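Local coordinates for hydrogenase maturation factor (Thermoanaerobacter tengcongensis, PDB 3VTH), which probably transfers the carbamoyl group of carbamoyl phosphate, with ATP consumed, to the C-terminal cysteine of HypE during [NiFe]-hydrogenase maturation, at residues Phe601-Ala606 / Leu651-Ile656. Numbering follows the deposited sequence.
Sequences FDAVAA and LILRQI. With AP2 (phosphomethylphosphonic acid adenosyl ester), chain H.
A605 N donates to F601 O at 3.0 Å, an i+4 to i bond of the helix; no hydrogen bond links 601-606 to 651-656, where aliphatic carbons meet instead. V604 CG2 does most of the touching, lying 3.7 Å from L653 CD2 and equally near I656 CD1. Its chi1 of 174° sets CG1 anti to the backbone N, and CG2, anti to the carbonyl carbon, reaches both partners. The side chains of V604 and I656 stand at about a right angle, whereas V604 meets L653 on a slant. A603 CB adds a looser contact, 4.2 Å from L653 CD1. Only 161 Å² is buried, in keeping with segment axes 10.7 Å apart that run nearly parallel, at 23°. The two helices, 597-607 and 649-662, belong to the second subdomain of the Kae1-like, actin-ATPase-clan domain. Around the seam, F558 of helix 551-559 touches A603 and L653, and F673 of helix 666-692 touches V604 and I656. The CB of F601 leaves the backbone away from 651-656, and its ring lines the AP2 pocket: C2 of AP2 lies over one face toward the rim, 3.6 Å from F601 CE1, the base tilted about 60° from the ring. F673 and H674 pack edge-to-face with the same ring. With an alanine here, C2 of the adenine would probably lose the ring face it rests on, and F673 and H674 their aromatic partner.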
ATOM      1  N   PHE A 601     -14.636  11.809 -15.370  1.00 23.19           N
ATOM      2  CA  PHE A 601     -13.555  12.759 -15.085  1.00 24.49           C
ATOM      3  C   PHE A 601     -12.716  13.070 -16.325  1.00 25.25           C
ATOM      4  O   PHE A 601     -12.439  14.240 -16.595  1.00 26.04           O
ATOM      5  CB  PHE A 601     -12.646  12.260 -13.946  1.00 23.81           C
ATOM      6  CG  PHE A 601     -13.067  12.753 -12.587  1.00 24.75           C
ATOM      7  CD1 PHE A 601     -12.279  13.679 -11.898  1.00 24.74           C
ATOM      8  CD2 PHE A 601     -14.248  12.293 -11.996  1.00 23.82           C
ATOM      9  CE1 PHE A 601     -12.664  14.141 -10.623  1.00 26.83           C
ATOM     10  CE2 PHE A 601     -14.639  12.748 -10.722  1.00 25.38           C
ATOM     11  CZ  PHE A 601     -13.849  13.683 -10.043  1.00 25.85           C
ATOM     12  N   ASP A 602     -12.338  12.039 -17.088  1.00 25.00           N
ATOM     13  CA  ASP A 602     -11.526  12.266 -18.305  1.00 26.24           C
ATOM     14  C   ASP A 602     -12.273  13.113 -19.342  1.00 26.58           C
ATOM     15  O   ASP A 602     -11.677  13.982 -19.987  1.00 27.03           O
ATOM     16  CB  ASP A 602     -11.079  10.950 -18.944  1.00 26.04           C
ATOM     17  CG  ASP A 602      -9.978  10.248 -18.148  1.00 28.55           C
ATOM     18  OD1 ASP A 602      -9.402  10.862 -17.218  1.00 29.31           O
ATOM     19  OD2 ASP A 602      -9.709   9.066 -18.453  1.00 30.11           O
ATOM     20  N   ALA A 603     -13.574  12.856 -19.497  1.00 26.22           N
ATOM     21  CA  ALA A 603     -14.414  13.647 -20.416  1.00 26.63           C
ATOM     22  C   ALA A 603     -14.434  15.141 -20.044  1.00 27.53           C
ATOM     23  O   ALA A 603     -14.312  16.028 -20.910  1.00 28.33           O
ATOM     24  CB  ALA A 603     -15.845  13.076 -20.464  1.00 25.40           C
ATOM     25  N   VAL A 604     -14.616  15.425 -18.756  1.00 27.36           N
ATOM     26  CA  VAL A 604     -14.569  16.809 -18.254  1.00 27.53           C
ATOM     27  C   VAL A 604     -13.210  17.448 -18.506  1.00 28.22           C
ATOM     28  O   VAL A 604     -13.137  18.577 -19.012  1.00 28.79           O
ATOM     29  CB  VAL A 604     -14.894  16.890 -16.736  1.00 27.57           C
ATOM     30  CG1 VAL A 604     -14.696  18.328 -16.205  1.00 27.84           C
ATOM     31  CG2 VAL A 604     -16.318  16.390 -16.476  1.00 27.14           C
ATOM     32  N   ALA A 605     -12.133  16.739 -18.168  1.00 26.99           N
ATOM     33  CA  ALA A 605     -10.781  17.307 -18.320  1.00 28.01           C
ATOM     34  C   ALA A 605     -10.489  17.692 -19.785  1.00 29.02           C
ATOM     35  O   ALA A 605      -9.935  18.769 -20.055  1.00 29.79           O
ATOM     36  CB  ALA A 605      -9.721  16.353 -17.787  1.00 26.94           C
ATOM     37  N   ALA A 606     -10.896  16.824 -20.711  1.00 28.54           N
ATOM     38  CA  ALA A 606     -10.718  17.058 -22.149  1.00 30.67           C
ATOM     39  C   ALA A 606     -11.565  18.234 -22.647  1.00 31.33           C
ATOM     40  O   ALA A 606     -11.095  19.073 -23.410  1.00 32.03           O
ATOM     41  CB  ALA A 606     -11.058  15.783 -22.944  1.00 29.61           C
ATOM     42  N   LEU A 651     -25.758  15.366 -19.865  1.00 30.03           N
ATOM     43  CA  LEU A 651     -26.543  16.543 -19.450  1.00 31.13           C
ATOM     44  C   LEU A 651     -25.756  17.495 -18.537  1.00 30.86           C
ATOM     45  O   LEU A 651     -25.949  18.722 -18.564  1.00 31.98           O
ATOM     46  CB  LEU A 651     -27.838  16.090 -18.764  1.00 31.64           C
ATOM     47  CG  LEU A 651     -28.783  15.256 -19.645  1.00 32.45           C
ATOM     48  CD1 LEU A 651     -30.017  14.802 -18.870  1.00 34.36           C
ATOM     49  CD2 LEU A 651     -29.180  16.060 -20.895  1.00 33.70           C
ATOM     50  N   ILE A 652     -24.877  16.911 -17.733  1.00 29.53           N
ATOM     51  CA  ILE A 652     -23.968  17.645 -16.873  1.00 29.65           C
ATOM     52  C   ILE A 652     -22.840  18.238 -17.725  1.00 29.94           C
ATOM     53  O   ILE A 652     -22.467  19.401 -17.539  1.00 29.84           O
ATOM     54  CB  ILE A 652     -23.404  16.714 -15.758  1.00 28.81           C
ATOM     55  CG1 ILE A 652     -24.532  16.322 -14.800  1.00 28.87           C
ATOM     56  CG2 ILE A 652     -22.248  17.381 -14.982  1.00 28.49           C
ATOM     57  CD1 ILE A 652     -24.245  15.104 -13.986  1.00 28.57           C
ATOM     58  N   LEU A 653     -22.329  17.449 -18.680  1.00 29.33           N
ATOM     59  CA  LEU A 653     -21.296  17.944 -19.604  1.00 29.76           C
ATOM     60  C   LEU A 653     -21.779  19.164 -20.403  1.00 30.75           C
ATOM     61  O   LEU A 653     -20.988  20.054 -20.692  1.00 31.30           O
ATOM     62  CB  LEU A 653     -20.784  16.844 -20.551  1.00 29.05           C
ATOM     63  CG  LEU A 653     -20.000  15.669 -19.951  1.00 29.45           C
ATOM     64  CD1 LEU A 653     -19.644  14.664 -21.049  1.00 29.60           C
ATOM     65  CD2 LEU A 653     -18.735  16.144 -19.234  1.00 29.81           C
ATOM     66  N   ARG A 654     -23.066  19.209 -20.743  1.00 31.10           N
ATOM     67  CA  ARG A 654     -23.642  20.402 -21.412  1.00 32.77           C
ATOM     68  C   ARG A 654     -23.445  21.681 -20.624  1.00 32.56           C
ATOM     69  O   ARG A 654     -23.068  22.697 -21.196  1.00 33.47           O
ATOM     70  CB  ARG A 654     -25.135  20.244 -21.637  1.00 33.29           C
ATOM     71  CG  ARG A 654     -25.450  19.427 -22.831  1.00 36.65           C
ATOM     72  CD  ARG A 654     -26.913  19.480 -23.185  1.00 39.50           C
ATOM     73  NE  ARG A 654     -27.294  18.196 -23.762  1.00 40.56           N
ATOM     74  CZ  ARG A 654     -28.526  17.866 -24.124  1.00 41.35           C
ATOM     75  NH1 ARG A 654     -29.514  18.734 -23.981  1.00 41.50           N
ATOM     76  NH2 ARG A 654     -28.760  16.664 -24.634  1.00 41.84           N
ATOM     77  N   GLN A 655     -23.721  21.629 -19.320  1.00 31.98           N
ATOM     78  CA  GLN A 655     -23.583  22.800 -18.438  1.00 32.52           C
ATOM     79  C   GLN A 655     -22.107  23.170 -18.223  1.00 32.34           C
ATOM     80  O   GLN A 655     -21.761  24.344 -18.150  1.00 33.19           O
ATOM     81  CB  GLN A 655     -24.272  22.546 -17.091  1.00 32.16           C
ATOM     82  CG  GLN A 655     -25.809  22.319 -17.166  1.00 33.57           C
ATOM     83  CD  GLN A 655     -26.320  21.562 -15.960  1.00 33.34           C
ATOM     84  OE1 GLN A 655     -26.559  20.345 -16.022  1.00 34.57           O
ATOM     85  NE2 GLN A 655     -26.415  22.249 -14.838  1.00 28.88           N
ATOM     86  N   ILE A 656     -21.251  22.157 -18.108  1.00 31.06           N
ATOM     87  CA  ILE A 656     -19.806  22.362 -17.987  1.00 31.25           C
ATOM     88  C   ILE A 656     -19.236  23.094 -19.200  1.00 32.84           C
ATOM     89  O   ILE A 656     -18.490  24.072 -19.041  1.00 34.00           O
ATOM     90  CB  ILE A 656     -19.067  21.031 -17.792  1.00 29.60           C
ATOM     91  CG1 ILE A 656     -19.275  20.532 -16.362  1.00 28.92           C
ATOM     92  CG2 ILE A 656     -17.566  21.190 -18.087  1.00 29.77           C
ATOM     93  CD1 ILE A 656     -18.873  19.075 -16.143  1.00 28.58           C
TER
HETATM   94  PB  AP2 H 806      -9.991   0.200 -12.381  1.00 38.84           P
HETATM   95  O1B AP2 H 806     -10.534   1.532 -12.837  1.00 38.10           O
HETATM   96  O2B AP2 H 806     -10.873  -0.606 -11.478  1.00 34.03           O
HETATM   97  O3B AP2 H 806      -9.367  -0.572 -13.516  1.00 40.69           O
HETATM   98  C3A AP2 H 806      -8.573   0.689 -11.363  1.00 34.10           C
HETATM   99  PA  AP2 H 806      -8.990   1.560  -9.825  1.00 34.45           P
HETATM  100  O1A AP2 H 806      -7.634   1.581  -9.135  1.00 30.12           O
HETATM  101  O2A AP2 H 806     -10.197   1.050  -9.076  1.00 29.34           O
HETATM  102  O5' AP2 H 806      -9.391   3.054 -10.300  1.00 34.22           O
HETATM  103  C5' AP2 H 806      -8.355   3.882 -10.815  1.00 36.48           C
HETATM  104  C4' AP2 H 806      -9.063   5.026 -11.505  1.00 37.36           C
HETATM  105  O4' AP2 H 806      -9.613   5.909 -10.526  1.00 37.86           O
HETATM  106  C3' AP2 H 806      -8.122   5.883 -12.327  1.00 38.49           C
HETATM  107  O3' AP2 H 806      -7.837   5.265 -13.586  1.00 39.84           O
HETATM  108  C2' AP2 H 806      -8.943   7.153 -12.433  1.00 39.11           C
HETATM  109  O2' AP2 H 806      -9.880   6.953 -13.498  1.00 38.39           O
HETATM  110  C1' AP2 H 806      -9.656   7.233 -11.076  1.00 37.66           C
HETATM  111  N9  AP2 H 806      -8.912   8.226 -10.248  1.00 37.59           N
HETATM  112  C8  AP2 H 806      -7.635   8.142  -9.798  1.00 37.42           C
HETATM  113  N7  AP2 H 806      -7.267   9.260  -9.116  1.00 37.34           N
HETATM  114  C5  AP2 H 806      -8.327  10.092  -9.116  1.00 37.29           C
HETATM  115  C6  AP2 H 806      -8.627  11.444  -8.580  1.00 37.62           C
HETATM  116  N6  AP2 H 806      -7.702  12.144  -7.877  1.00 36.46           N
HETATM  117  N1  AP2 H 806      -9.865  11.954  -8.825  1.00 37.69           N
HETATM  118  C2  AP2 H 806     -10.813  11.271  -9.504  1.00 36.89           C
HETATM  119  N3  AP2 H 806     -10.601  10.045 -10.029  1.00 36.25           N
HETATM  120  C4  AP2 H 806      -9.401   9.418  -9.869  1.00 36.56           C